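Local atomic coordinates of uncharacterized protein (Bacteroides ovatus CL02T12C04, PDB entry 6PTM), a protein that probably hydrolyses carrageenan-derived sugars from chain ends as an exo-carrageenase, a glycoside hydrolase of family GH42. Residues K321-N326 / Y360-A365; Y311-F316 / E332-S337; P294-I299 / M368-E373; T569-I574 / K625-T630. All coordinates share one frame; numbering follows the deposited sequence. Where two conformers were deposited one is given.

Contact 1: K321-N326 / Y360-A365; sequences KNKHGN and YFDFMA
His-324 and Asp-362 reach toward each other from opposite directions and meet in a His-carboxylate hydrogen bond: NE2 of His-324 donates to OD2 of Asp-362 over 2.7 Å, with an N-H...O angle of 164°. The oxygen lies almost exactly in the imidazole plane, so the N-H is well aimed. The carboxylate is turned 61° against the ring and met on its syn side, the donor tilted 34° out of the carboxylate plane. Histidine suits this place because a flat ring with a donor at its far edge can span the gap between two helices. One face is backed by Lys-323, whose CG sits 3.9 Å above the His-324 ring plane. The lysine chain bends at chi2 and again at chi4 and crosses Phe-361 at about a right angle, its NZ 4.0 Å from CE1 of Phe-361. NZ stays 4.5 Å from OD1 of Asp-362, beyond salt-bridge range; its true partners are Glu-652 and the hydroxyl of Tyr-653. That same hydroxyl binds Asp-362 OD1, while OD2 takes a second bond from Trp-334 NE1. Several donors thus satisfy a buried carboxylate and would probably keep it ionised. Helix 310-324 ends here, at Gly-325 with positive phi, tied to the first turns of helix 358-385, with helix 327-334 covering His-324 and helix 570-575 packing against Phe-361.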
loop_
_atom_site.group_PDB
_atom_site.type_symbol
_atom_site.label_atom_id
_atom_site.label_comp_id
_atom_site.label_asym_id
_atom_site.label_seq_id
_atom_site.Cartn_x
_atom_site.Cartn_y
_atom_site.Cartn_z
ATOM N N LYS A 321 12.435 28.032 16.294
ATOM C CA LYS A 321 12.571 29.473 15.956
ATOM C C LYS A 321 11.624 29.834 14.801
ATOM O O LYS A 321 10.953 30.895 14.872
ATOM C CB LYS A 321 14.007 29.829 15.587
ATOM C CG LYS A 321 14.220 31.310 15.300
ATOM C CD LYS A 321 15.650 31.614 15.030
ATOM C CE LYS A 321 15.932 33.084 15.171
ATOM N NZ LYS A 321 17.351 33.335 14.861
ATOM N N ASN A 322 11.592 29.014 13.760
ATOM C CA ASN A 322 10.658 29.222 12.633
ATOM C C ASN A 322 9.219 29.054 13.114
ATOM O O ASN A 322 8.423 29.876 12.734
ATOM C CB ASN A 322 10.930 28.277 11.469
ATOM C CG ASN A 322 9.962 28.517 10.343
ATOM O OD1 ASN A 322 10.055 29.537 9.681
ATOM N ND2 ASN A 322 9.025 27.601 10.142
ATOM N N LYS A 323 8.900 28.041 13.933
ATOM C CA LYS A 323 7.507 27.794 14.366
ATOM C C LYS A 323 7.048 28.973 15.235
ATOM O O LYS A 323 5.932 29.462 15.033
ATOM C CB LYS A 323 7.384 26.489 15.156
ATOM C CG LYS A 323 5.972 26.138 15.657
ATOM C CD LYS A 323 4.942 25.969 14.551
ATOM C CE LYS A 323 3.487 26.046 14.981
ATOM N NZ LYS A 323 3.019 24.759 15.529
ATOM N N HIS A 324 7.845 29.375 16.221
ATOM C CA HIS A 324 7.350 30.240 17.323
ATOM C C HIS A 324 7.722 31.717 17.108
ATOM O O HIS A 324 7.083 32.573 17.740
ATOM C CB HIS A 324 7.851 29.721 18.681
ATOM C CG HIS A 324 7.265 28.409 19.072
ATOM N ND1 HIS A 324 5.906 28.245 19.333
ATOM C CD2 HIS A 324 7.847 27.199 19.208
ATOM C CE1 HIS A 324 5.689 26.978 19.634
ATOM N NE2 HIS A 324 6.857 26.305 19.541
ATOM N N GLY A 325 8.757 32.007 16.323
ATOM C CA GLY A 325 9.182 33.384 15.999
ATOM C C GLY A 325 10.045 33.992 17.095
ATOM O O GLY A 325 11.158 34.375 16.801
ATOM N N ASN A 326 9.537 34.056 18.322
ATOM C CA ASN A 326 10.296 34.616 19.464
ATOM C C ASN A 326 10.250 33.618 20.620
ATOM O O ASN A 326 9.235 32.855 20.770
ATOM C CB ASN A 326 9.800 36.025 19.833
ATOM C CG ASN A 326 8.386 36.033 20.377
ATOM O OD1 ASN A 326 8.123 35.461 21.426
ATOM N ND2 ASN A 326 7.474 36.708 19.699
ATOM N N TYR A 360 5.824 18.198 23.471
ATOM C CA TYR A 360 5.605 16.900 22.802
ATOM C C TYR A 360 5.170 17.163 21.379
ATOM O O TYR A 360 5.691 16.487 20.473
ATOM C CB TYR A 360 4.573 16.091 23.571
ATOM C CG TYR A 360 4.256 14.729 23.007
ATOM C CD1 TYR A 360 3.367 14.577 21.945
ATOM C CD2 TYR A 360 4.786 13.582 23.578
ATOM C CE1 TYR A 360 3.025 13.322 21.464
ATOM C CE2 TYR A 360 4.445 12.326 23.113
ATOM C CZ TYR A 360 3.542 12.191 22.074
ATOM O OH TYR A 360 3.217 10.943 21.624
ATOM N N PHE A 361 4.192 18.054 21.202
ATOM C CA PHE A 361 3.653 18.351 19.870
ATOM C C PHE A 361 4.803 18.798 18.961
ATOM O O PHE A 361 4.943 18.331 17.823
ATOM C CB PHE A 361 2.582 19.437 19.924
ATOM C CG PHE A 361 2.160 19.742 18.523
ATOM C CD1 PHE A 361 2.831 20.686 17.779
ATOM C CD2 PHE A 361 1.206 18.957 17.911
ATOM C CE1 PHE A 361 2.507 20.905 16.454
ATOM C CE2 PHE A 361 0.902 19.148 16.579
ATOM C CZ PHE A 361 1.551 20.123 15.852
ATOM N N ASP A 362 5.575 19.755 19.456
ATOM C CA ASP A 362 6.715 20.372 18.740
ATOM C C ASP A 362 7.712 19.287 18.365
ATOM O O ASP A 362 8.214 19.315 17.211
ATOM C CB ASP A 362 7.342 21.486 19.565
ATOM C CG ASP A 362 6.550 22.788 19.509
ATOM O OD1 ASP A 362 5.583 22.874 18.688
ATOM O OD2 ASP A 362 6.865 23.679 20.302
ATOM N N PHE A 363 8.032 18.395 19.302
ATOM C CA PHE A 363 9.046 17.342 19.055
ATOM C C PHE A 363 8.571 16.449 17.887
ATOM O O PHE A 363 9.360 16.158 16.957
ATOM C CB PHE A 363 9.305 16.548 20.331
ATOM C CG PHE A 363 10.615 15.819 20.305
ATOM C CD1 PHE A 363 11.725 16.359 20.926
ATOM C CD2 PHE A 363 10.717 14.574 19.699
ATOM C CE1 PHE A 363 12.949 15.709 20.855
ATOM C CE2 PHE A 363 11.934 13.909 19.663
ATOM C CZ PHE A 363 13.050 14.483 20.236
ATOM N N MET A 364 7.301 16.031 17.911
ATOM C CA MET A 364 6.763 15.074 16.919
ATOM C C MET A 364 6.629 15.780 15.560
ATOM O O MET A 364 6.937 15.137 14.531
ATOM C CB MET A 364 5.414 14.489 17.354
ATOM C CG MET A 364 5.458 13.683 18.630
ATOM S SD MET A 364 6.912 12.655 18.794
ATOM C CE MET A 364 6.623 11.983 20.433
ATOM N N ALA A 365 6.222 17.059 15.560
ATOM C CA ALA A 365 6.030 17.874 14.345
ATOM C C ALA A 365 7.399 18.104 13.692
ATOM O O ALA A 365 7.525 17.892 12.475
ATOM C CB ALA A 365 5.344 19.171 14.716
#

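Contact 2: Y311-F316 / E332-S337; sequences YAYEEF and ELWSTS
Two consecutive helices joined by a short turn, 310-324 and 327-334, are brought together where the indole of Trp-334 meets the aromatic pair Phe-316 and Tyr-313. The rim of the six-membered ring does the touching: CH2 of Trp-334 lies 3.9 Å from CE2 of Phe-316, and CZ2 of Trp-334 lies 3.9 Å from CZ of Phe-316. The two side chains come from opposite directions; CE2 of Phe-316 lies at the edge of the indole, near its plane, whereas CH2 of Trp-334 meets the phenyl ring obliquely. Large rings suit a gap in which the CA atoms of Phe-316 and Trp-334 are 14.2 Å apart. Within its own helix, Phe-316 leans edge-first on Tyr-313, its CD2 standing 3.5 Å above the tyrosine ring. The two helices lie between strand 288-292 and helix 358-385 of the (β/α)8-type barrel expected for this family, and Phe-363 and Phe-366 of that last helix also pack on Phe-316. With CG of Trp-334 turned away from its carbonyl carbon (chi1 -77°), the indole projects toward helix 310-324, its NE1 directed to Asp-362. Tyr-313 brings its OH to 4.2 Å from CH2 of Trp-334, while its ring makes a cation-pi contact with Arg-348.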
loop_
_atom_site.group_PDB
_atom_site.type_symbol
_atom_site.label_atom_id
_atom_site.label_comp_id
_atom_site.label_asym_id
_atom_site.label_seq_id
_atom_site.Cartn_x
_atom_site.Cartn_y
_atom_site.Cartn_z
ATOM N N TYR A 311 23.174 16.890 16.686
ATOM C CA TYR A 311 22.965 17.565 15.377
ATOM C C TYR A 311 21.454 17.760 15.176
ATOM O O TYR A 311 21.037 18.884 14.786
ATOM C CB TYR A 311 23.662 16.828 14.221
ATOM C CG TYR A 311 25.135 17.140 14.069
ATOM C CD1 TYR A 311 25.595 18.359 13.585
ATOM C CD2 TYR A 311 26.086 16.219 14.454
ATOM C CE1 TYR A 311 26.954 18.643 13.482
ATOM C CE2 TYR A 311 27.447 16.479 14.365
ATOM C CZ TYR A 311 27.887 17.694 13.872
ATOM O OH TYR A 311 29.240 17.892 13.798
ATOM N N ALA A 312 20.632 16.742 15.477
ATOM C CA ALA A 312 19.167 16.778 15.256
ATOM C C ALA A 312 18.540 17.791 16.216
ATOM O O ALA A 312 17.654 18.524 15.787
ATOM C CB ALA A 312 18.544 15.393 15.419
ATOM N N TYR A 313 18.953 17.817 17.485
ATOM C CA TYR A 313 18.399 18.767 18.475
ATOM C C TYR A 313 18.736 20.205 18.053
ATOM O O TYR A 313 17.881 21.116 18.230
ATOM C CB TYR A 313 18.866 18.441 19.893
ATOM C CG TYR A 313 17.867 18.929 20.902
ATOM C CD1 TYR A 313 16.769 18.154 21.241
ATOM C CD2 TYR A 313 17.905 20.239 21.377
ATOM C CE1 TYR A 313 15.797 18.627 22.106
ATOM C CE2 TYR A 313 16.936 20.730 22.239
ATOM C CZ TYR A 313 15.890 19.914 22.628
ATOM O OH TYR A 313 14.906 20.405 23.438
ATOM N N GLU A 314 19.943 20.432 17.514
ATOM C CA GLU A 314 20.291 21.762 16.947
ATOM C C GLU A 314 19.321 22.108 15.798
ATOM O O GLU A 314 18.862 23.264 15.722
ATOM C CB GLU A 314 21.784 21.796 16.584
ATOM C CG GLU A 314 22.247 23.143 16.035
ATOM C CD GLU A 314 22.034 24.352 16.941
ATOM O OE1 GLU A 314 21.967 24.202 18.205
ATOM O OE2 GLU A 314 21.887 25.435 16.378
ATOM N N GLU A 315 18.943 21.138 14.953
ATOM C CA GLU A 315 17.933 21.402 13.897
ATOM C C GLU A 315 16.584 21.710 14.559
ATOM O O GLU A 315 15.891 22.671 14.137
ATOM C CB GLU A 315 17.872 20.238 12.901
ATOM C CG GLU A 315 19.134 20.125 12.071
ATOM C CD GLU A 315 19.511 21.384 11.319
ATOM O OE1 GLU A 315 18.688 21.861 10.539
ATOM O OE2 GLU A 315 20.593 21.931 11.597
ATOM N N PHE A 316 16.248 20.995 15.623
ATOM C CA PHE A 316 15.016 21.267 16.406
ATOM C C PHE A 316 14.951 22.743 16.856
ATOM O O PHE A 316 13.878 23.360 16.748
ATOM C CB PHE A 316 14.902 20.287 17.582
ATOM C CG PHE A 316 13.608 20.330 18.358
ATOM C CD1 PHE A 316 12.384 20.552 17.748
ATOM C CD2 PHE A 316 13.618 20.088 19.722
ATOM C CE1 PHE A 316 11.208 20.567 18.495
ATOM C CE2 PHE A 316 12.439 20.051 20.459
ATOM C CZ PHE A 316 11.232 20.291 19.836
ATOM N N GLU A 332 6.112 30.507 26.934
ATOM C CA GLU A 332 4.687 30.537 27.349
ATOM C C GLU A 332 4.093 29.141 27.150
ATOM O O GLU A 332 3.286 28.724 27.971
ATOM C CB GLU A 332 3.842 31.470 26.478
ATOM C CG GLU A 332 3.983 32.944 26.760
ATOM C CD GLU A 332 3.487 33.844 25.628
ATOM O OE1 GLU A 332 2.743 33.340 24.728
ATOM O OE2 GLU A 332 3.881 35.042 25.609
ATOM N N LEU A 333 4.391 28.480 26.034
ATOM C CA LEU A 333 3.735 27.172 25.706
ATOM C C LEU A 333 4.392 26.021 26.476
ATOM O O LEU A 333 3.685 25.137 26.972
ATOM C CB LEU A 333 3.792 26.928 24.202
ATOM C CG LEU A 333 2.839 27.799 23.388
ATOM C CD1 LEU A 333 3.199 27.801 21.914
ATOM C CD2 LEU A 333 1.386 27.383 23.604
ATOM N N TRP A 334 5.714 26.022 26.561
ATOM C CA TRP A 334 6.472 24.924 27.190
ATOM C C TRP A 334 6.555 25.102 28.721
ATOM O O TRP A 334 7.082 24.180 29.349
ATOM C CB TRP A 334 7.875 24.919 26.615
ATOM C CG TRP A 334 8.050 24.346 25.258
ATOM C CD1 TRP A 334 7.236 24.466 24.172
ATOM C CD2 TRP A 334 9.232 23.673 24.815
ATOM N NE1 TRP A 334 7.809 23.837 23.088
ATOM C CE2 TRP A 334 9.062 23.400 23.439
ATOM C CE3 TRP A 334 10.439 23.320 25.437
ATOM C CZ2 TRP A 334 10.019 22.709 22.705
ATOM C CZ3 TRP A 334 11.393 22.660 24.697
ATOM C CH2 TRP A 334 11.166 22.336 23.354
ATOM N N SER A 335 6.191 26.286 29.252
ATOM C CA SER A 335 6.373 26.720 30.666
ATOM C C SER A 335 7.860 26.698 31.018
ATOM O O SER A 335 8.226 26.064 31.975
ATOM C CB SER A 335 5.581 25.876 31.617
ATOM O OG SER A 335 4.211 26.012 31.302
ATOM N N THR A 336 8.682 27.374 30.230
ATOM C CA THR A 336 10.143 27.361 30.356
ATOM C C THR A 336 10.588 28.824 30.445
ATOM O O THR A 336 9.715 29.715 30.293
ATOM C CB THR A 336 10.797 26.561 29.217
ATOM O OG1 THR A 336 10.241 27.058 28.001
ATOM C CG2 THR A 336 10.582 25.056 29.294
ATOM N N SER A 337 11.886 29.029 30.681
ATOM C CA SER A 337 12.550 30.332 30.911
ATOM C C SER A 337 13.825 30.439 30.088
ATOM O O SER A 337 14.794 31.067 30.573
ATOM C CB SER A 337 12.856 30.468 32.364
ATOM O OG SER A 337 11.639 30.759 32.982
#

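Contact 3: P294-I299 / M368-E373; sequences PHWNCI and MDRVTE. With EDO (1,2-ethanediol), chain C.
The loop that follows strand 288-292 of the β-galactosidase barrel turns Trp-296 against helix 358-385, where Val-371 and Arg-370 receive it. This helix leads into the next parallel strand, 391-394, completing an elaborated beta-alpha-beta crossover; in clan GH-A glycosidases, to which GH42 belongs, the end of the fourth barrel strand carries the acid/base, probably so here. The valine supplies two methyls to the indole: CG2 stands 3.4 Å above the Trp-296 ring plane, offset toward the rim, and CG1 comes within 3.5 Å of CZ3 of Trp-296. A branched residue suits the spot, its two prongs spreading along the benzene part. Arg-370 serves the pyrrole end, with NH1 3.7 Å from CD1 of Trp-296. Its guanidinium, inclined 62° to the indole, is too steep for a stack and is anchored instead through NH1 to Asn-367 OD1 and NH2 to Asn-259. Asn-367 also holds the carbonyl O of Trp-296, so one amide positions both partners. With CG between backbone N and carbonyl carbon (chi1 62°) and a bend at chi2, Arg-370 carries its guanidinium back toward the N-terminal side of the helix. Nearby, Asp-369 OD1 accepts a 2.7 Å hydrogen bond from O1 of a bound 1,2-ethanediol.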
loop_
_atom_site.group_PDB
_atom_site.type_symbol
_atom_site.label_atom_id
_atom_site.label_comp_id
_atom_site.label_asym_id
_atom_site.label_seq_id
_atom_site.Cartn_x
_atom_site.Cartn_y
_atom_site.Cartn_z
ATOM N N PRO A 294 11.351 3.190 6.690
ATOM C CA PRO A 294 11.920 4.218 7.563
ATOM C C PRO A 294 10.984 4.559 8.734
ATOM O O PRO A 294 9.738 4.487 8.595
ATOM C CB PRO A 294 12.067 5.421 6.615
ATOM C CG PRO A 294 10.923 5.220 5.674
ATOM C CD PRO A 294 10.994 3.731 5.363
ATOM N N HIS A 295 11.604 4.870 9.878
ATOM C CA HIS A 295 10.939 5.431 11.070
ATOM C C HIS A 295 12.020 5.827 12.067
ATOM O O HIS A 295 13.116 5.171 12.082
ATOM C CB HIS A 295 9.852 4.498 11.639
ATOM C CG HIS A 295 10.166 3.028 11.608
ATOM N ND1 HIS A 295 10.849 2.405 12.618
ATOM C CD2 HIS A 295 9.820 2.049 10.732
ATOM C CE1 HIS A 295 10.971 1.117 12.346
ATOM N NE2 HIS A 295 10.323 0.858 11.207
ATOM N N TRP A 296 11.722 6.906 12.784
ATOM C CA TRP A 296 12.583 7.557 13.797
ATOM C C TRP A 296 11.797 7.671 15.095
ATOM O O TRP A 296 11.652 8.804 15.623
ATOM C CB TRP A 296 13.069 8.908 13.270
ATOM C CG TRP A 296 14.115 8.773 12.201
ATOM C CD1 TRP A 296 15.463 8.844 12.382
ATOM C CD2 TRP A 296 13.920 8.509 10.800
ATOM N NE1 TRP A 296 16.119 8.674 11.199
ATOM C CE2 TRP A 296 15.203 8.498 10.204
ATOM C CE3 TRP A 296 12.797 8.362 9.985
ATOM C CZ2 TRP A 296 15.397 8.282 8.846
ATOM C CZ3 TRP A 296 12.984 8.155 8.638
ATOM C CH2 TRP A 296 14.266 8.107 8.077
ATOM N N ASN A 297 11.226 6.539 15.527
ATOM C CA ASN A 297 10.403 6.488 16.754
ATOM C C ASN A 297 11.237 7.036 17.913
ATOM O O ASN A 297 12.436 6.733 17.991
ATOM C CB ASN A 297 9.911 5.087 17.103
ATOM C CG ASN A 297 9.029 4.473 16.037
ATOM O OD1 ASN A 297 8.409 5.192 15.255
ATOM N ND2 ASN A 297 8.892 3.142 16.057
ATOM N N CYS A 298 10.601 7.816 18.775
ATOM C CA CYS A 298 11.288 8.676 19.759
ATOM C C CYS A 298 10.473 8.726 21.066
ATOM O O CYS A 298 10.581 9.723 21.776
ATOM C CB CYS A 298 11.513 10.047 19.131
ATOM S SG CYS A 298 9.988 10.945 18.743
ATOM N N ILE A 299 9.665 7.710 21.357
ATOM C CA ILE A 299 8.988 7.561 22.680
ATOM C C ILE A 299 9.751 6.497 23.481
ATOM O O ILE A 299 9.947 5.343 23.021
ATOM C CB ILE A 299 7.488 7.269 22.541
ATOM C CG1 ILE A 299 6.793 8.454 21.866
ATOM C CG2 ILE A 299 6.875 6.940 23.902
ATOM C CD1 ILE A 299 5.345 8.222 21.514
ATOM N N MET A 368 8.759 14.822 12.088
ATOM C CA MET A 368 8.171 14.659 10.745
ATOM C C MET A 368 8.863 15.564 9.725
ATOM O O MET A 368 9.287 15.035 8.671
ATOM C CB MET A 368 6.687 14.971 10.765
ATOM C CG MET A 368 5.839 13.823 11.299
ATOM S SD MET A 368 4.139 14.427 11.223
ATOM C CE MET A 368 3.283 13.081 12.038
ATOM N N ASP A 369 8.973 16.856 10.036
ATOM C CA ASP A 369 9.540 17.876 9.120
ATOM C C ASP A 369 11.001 17.543 8.814
ATOM O O ASP A 369 11.365 17.681 7.657
ATOM C CB ASP A 369 9.296 19.297 9.640
ATOM C CG ASP A 369 7.821 19.688 9.611
ATOM O OD1 ASP A 369 7.012 18.884 9.084
ATOM O OD2 ASP A 369 7.480 20.789 10.102
ATOM N N ARG A 370 11.809 17.091 9.769
ATOM C CA ARG A 370 13.239 16.857 9.452
ATOM C C ARG A 370 13.359 15.565 8.650
ATOM O O ARG A 370 14.335 15.403 7.902
ATOM C CB ARG A 370 14.131 16.795 10.693
ATOM C CG ARG A 370 13.793 15.669 11.658
ATOM C CD ARG A 370 15.012 14.915 12.069
ATOM N NE ARG A 370 14.646 13.821 12.961
ATOM C CZ ARG A 370 15.520 12.979 13.508
ATOM N NH1 ARG A 370 15.076 12.015 14.299
ATOM N NH2 ARG A 370 16.826 13.127 13.301
ATOM N N VAL A 371 12.430 14.634 8.854
ATOM C CA VAL A 371 12.466 13.382 8.059
ATOM C C VAL A 371 12.058 13.716 6.630
ATOM O O VAL A 371 12.724 13.256 5.704
ATOM C CB VAL A 371 11.597 12.276 8.696
ATOM C CG1 VAL A 371 11.368 11.136 7.720
ATOM C CG2 VAL A 371 12.242 11.793 9.993
ATOM N N THR A 372 10.970 14.486 6.456
ATOM C CA THR A 372 10.563 14.970 5.118
ATOM C C THR A 372 11.768 15.650 4.429
ATOM O O THR A 372 12.040 15.355 3.223
ATOM C CB THR A 372 9.342 15.889 5.234
ATOM O OG1 THR A 372 8.236 15.198 5.827
ATOM C CG2 THR A 372 8.984 16.481 3.899
ATOM N N GLU A 373 12.455 16.547 5.130
ATOM C CA GLU A 373 13.630 17.288 4.565
ATOM C C GLU A 373 14.729 16.291 4.138
ATOM O O GLU A 373 15.342 16.456 3.049
ATOM C CB GLU A 373 14.112 18.339 5.564
ATOM C CG GLU A 373 15.254 19.203 5.031
ATOM C CD GLU A 373 16.634 18.568 5.042
ATOM O OE1 GLU A 373 16.942 17.804 5.986
ATOM O OE2 GLU A 373 17.409 18.852 4.100
HETATM C C1 EDO C . 4.389 18.597 11.213
HETATM O O1 EDO C . 4.399 19.074 9.899
HETATM C C2 EDO C . 3.119 19.007 11.889
HETATM O O2 EDO C . 3.047 20.380 12.206
#

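Contact 4: T569-I574 / K625-T630; sequences TKASSI and KSDIET. With EDO (1,2-ethanediol), chain C.
Thr-569 hands its hydroxyl proton to Asp-627: OG1 of the threonine lies 2.6 Å from OD2 of the aspartate, met on the syn side and only 17° out of the carboxylate plane. The threonine rotamer makes this possible. With OG1 opposite the backbone N (chi1 179°), the oxygen can give its proton to the aspartate and still accept from Ala-571 N at 3.1 Å, which makes Thr-569 the N-cap of helix 570-575. A hydroxyl suits this place because it can donate and accept at once. Asp-627, in the first turn of helix 625-636, keeps CG beside its backbone N (chi1 -74°); from position N3 its OD2 also accepts from the backbone N of Phe-624, the N-cap residue, so that two donors grip this one oxygen. Each helix follows a strand, 564-567 or 614-617, and these are neighbours in the five-stranded parallel sheet of an α/β domain. The contact therefore joins two helix starts beyond the C-terminal ends of two adjacent inner strands, and both helix dipoles would probably favour a charged carboxylate. Lys-570, its chain bent at chi3, extends away from the aspartate; its NZ lies 2.8 Å from O1 of a bound 1,2-ethanediol and forms a salt bridge with Asp-410.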
loop_
_atom_site.group_PDB
_atom_site.type_symbol
_atom_site.label_atom_id
_atom_site.label_comp_id
_atom_site.label_asym_id
_atom_site.label_seq_id
_atom_site.Cartn_x
_atom_site.Cartn_y
_atom_site.Cartn_z
ATOM N N THR A 569 -6.123 16.145 10.092
ATOM C CA THR A 569 -5.051 17.103 10.485
ATOM C C THR A 569 -4.115 16.460 11.505
ATOM O O THR A 569 -4.599 15.837 12.457
ATOM C CB THR A 569 -5.593 18.420 11.039
ATOM O OG1 THR A 569 -4.441 19.211 11.381
ATOM C CG2 THR A 569 -6.558 18.236 12.190
ATOM N N LYS A 570 -2.823 16.663 11.299
ATOM C CA LYS A 570 -1.737 16.275 12.227
ATOM C C LYS A 570 -1.935 16.953 13.582
ATOM O O LYS A 570 -1.422 16.408 14.547
ATOM C CB LYS A 570 -0.384 16.674 11.631
ATOM C CG LYS A 570 0.041 15.828 10.427
ATOM C CD LYS A 570 1.337 16.291 9.748
ATOM C CE LYS A 570 1.097 17.522 8.904
ATOM N NZ LYS A 570 2.343 18.087 8.324
ATOM N N ALA A 571 -2.582 18.117 13.649
ATOM C CA ALA A 571 -2.932 18.776 14.939
ATOM C C ALA A 571 -3.660 17.794 15.874
ATOM O O ALA A 571 -3.332 17.756 17.056
ATOM C CB ALA A 571 -3.776 20.015 14.683
ATOM N N SER A 572 -4.634 17.028 15.375
ATOM C CA SER A 572 -5.378 16.027 16.188
ATOM C C SER A 572 -4.610 14.712 16.297
ATOM O O SER A 572 -4.669 14.147 17.388
ATOM C CB SER A 572 -6.786 15.797 15.685
ATOM O OG SER A 572 -7.638 16.889 15.992
ATOM N N SER A 573 -3.940 14.204 15.244
ATOM C CA SER A 573 -3.292 12.861 15.309
ATOM C C SER A 573 -2.111 12.890 16.269
ATOM O O SER A 573 -1.878 11.876 16.965
ATOM C CB SER A 573 -2.903 12.331 13.943
ATOM O OG SER A 573 -2.073 13.247 13.260
ATOM N N ILE A 574 -1.335 13.983 16.295
ATOM C CA ILE A 574 -0.156 14.072 17.195
ATOM C C ILE A 574 -0.627 14.190 18.657
ATOM O O ILE A 574 -0.019 13.539 19.498
ATOM C CB ILE A 574 0.792 15.198 16.755
ATOM C CG1 ILE A 574 1.424 14.895 15.381
ATOM C CG2 ILE A 574 1.848 15.418 17.835
ATOM C CD1 ILE A 574 2.262 16.060 14.805
ATOM N N LYS A 625 -4.850 26.756 13.134
ATOM C CA LYS A 625 -5.635 27.915 12.630
ATOM C C LYS A 625 -5.707 27.827 11.091
ATOM O O LYS A 625 -6.777 28.066 10.516
ATOM C CB LYS A 625 -5.083 29.250 13.154
ATOM C CG LYS A 625 -6.031 30.447 12.981
ATOM C CD LYS A 625 -5.577 31.771 13.628
ATOM N N SER A 626 -4.634 27.468 10.406
ATOM C CA SER A 626 -4.628 27.394 8.923
ATOM C C SER A 626 -5.558 26.285 8.404
ATOM O O SER A 626 -6.080 26.397 7.273
ATOM C CB SER A 626 -3.209 27.263 8.418
ATOM O OG SER A 626 -2.572 26.116 8.941
ATOM N N ASP A 627 -5.849 25.262 9.194
ATOM C CA ASP A 627 -6.860 24.238 8.804
ATOM C C ASP A 627 -8.213 24.944 8.683
ATOM O O ASP A 627 -8.891 24.794 7.662
ATOM C CB ASP A 627 -6.996 23.086 9.814
ATOM C CG ASP A 627 -5.868 22.066 9.823
ATOM O OD1 ASP A 627 -5.391 21.710 8.733
ATOM O OD2 ASP A 627 -5.543 21.569 10.915
ATOM N N ILE A 628 -8.604 25.638 9.744
ATOM C CA ILE A 628 -9.927 26.310 9.852
ATOM C C ILE A 628 -10.056 27.361 8.745
ATOM O O ILE A 628 -11.114 27.387 8.093
ATOM C CB ILE A 628 -10.105 26.871 11.270
ATOM C CG1 ILE A 628 -10.213 25.710 12.262
ATOM C CG2 ILE A 628 -11.307 27.800 11.306
ATOM C CD1 ILE A 628 -10.162 26.092 13.713
ATOM N N GLU A 629 -9.027 28.195 8.552
ATOM C CA GLU A 629 -8.975 29.234 7.490
ATOM C C GLU A 629 -9.159 28.558 6.133
ATOM O O GLU A 629 -9.885 29.112 5.297
ATOM C CB GLU A 629 -7.663 30.031 7.533
ATOM C CG GLU A 629 -7.618 31.026 8.677
ATOM C CD GLU A 629 -6.244 31.602 8.998
ATOM O OE1 GLU A 629 -5.231 31.152 8.392
ATOM O OE2 GLU A 629 -6.187 32.492 9.873
ATOM N N THR A 630 -8.515 27.413 5.889
ATOM C CA THR A 630 -8.633 26.787 4.562
ATOM C C THR A 630 -10.051 26.211 4.433
ATOM O O THR A 630 -10.636 26.329 3.342
ATOM C CB THR A 630 -7.477 25.812 4.320
ATOM O OG1 THR A 630 -6.267 26.540 4.512
ATOM C CG2 THR A 630 -7.476 25.225 2.935
HETATM C C1 EDO C . 4.389 18.597 11.213
HETATM O O1 EDO C . 4.399 19.074 9.899
HETATM C C2 EDO C . 3.119 19.007 11.889
HETATM O O2 EDO C . 3.047 20.380 12.206
#

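Helix 358-385 is the common thread of contacts 1 and 3, whose centres lie about 15 Å apart and which touch where Met-364 SD lies 3.5 Å from Cys-298 SG. Contacts 1 and 2, about 7 Å apart at their centres, share helix 310-324 and are coupled by Trp-334 NE1, 2.9 Å from Asp-362 OD2. Contact 4 belongs to the following α/β domain, yet Ile-574 packs on Phe-361 of contact 1, with CG2 of the isoleucine 3.6 Å from CD2 of the phenylalanine. The ethanediol, probably from the crystallisation liquor, lies between the two domains, hydrogen-bonded to both Asp-369 of contact 3 and Lys-570 of contact 4.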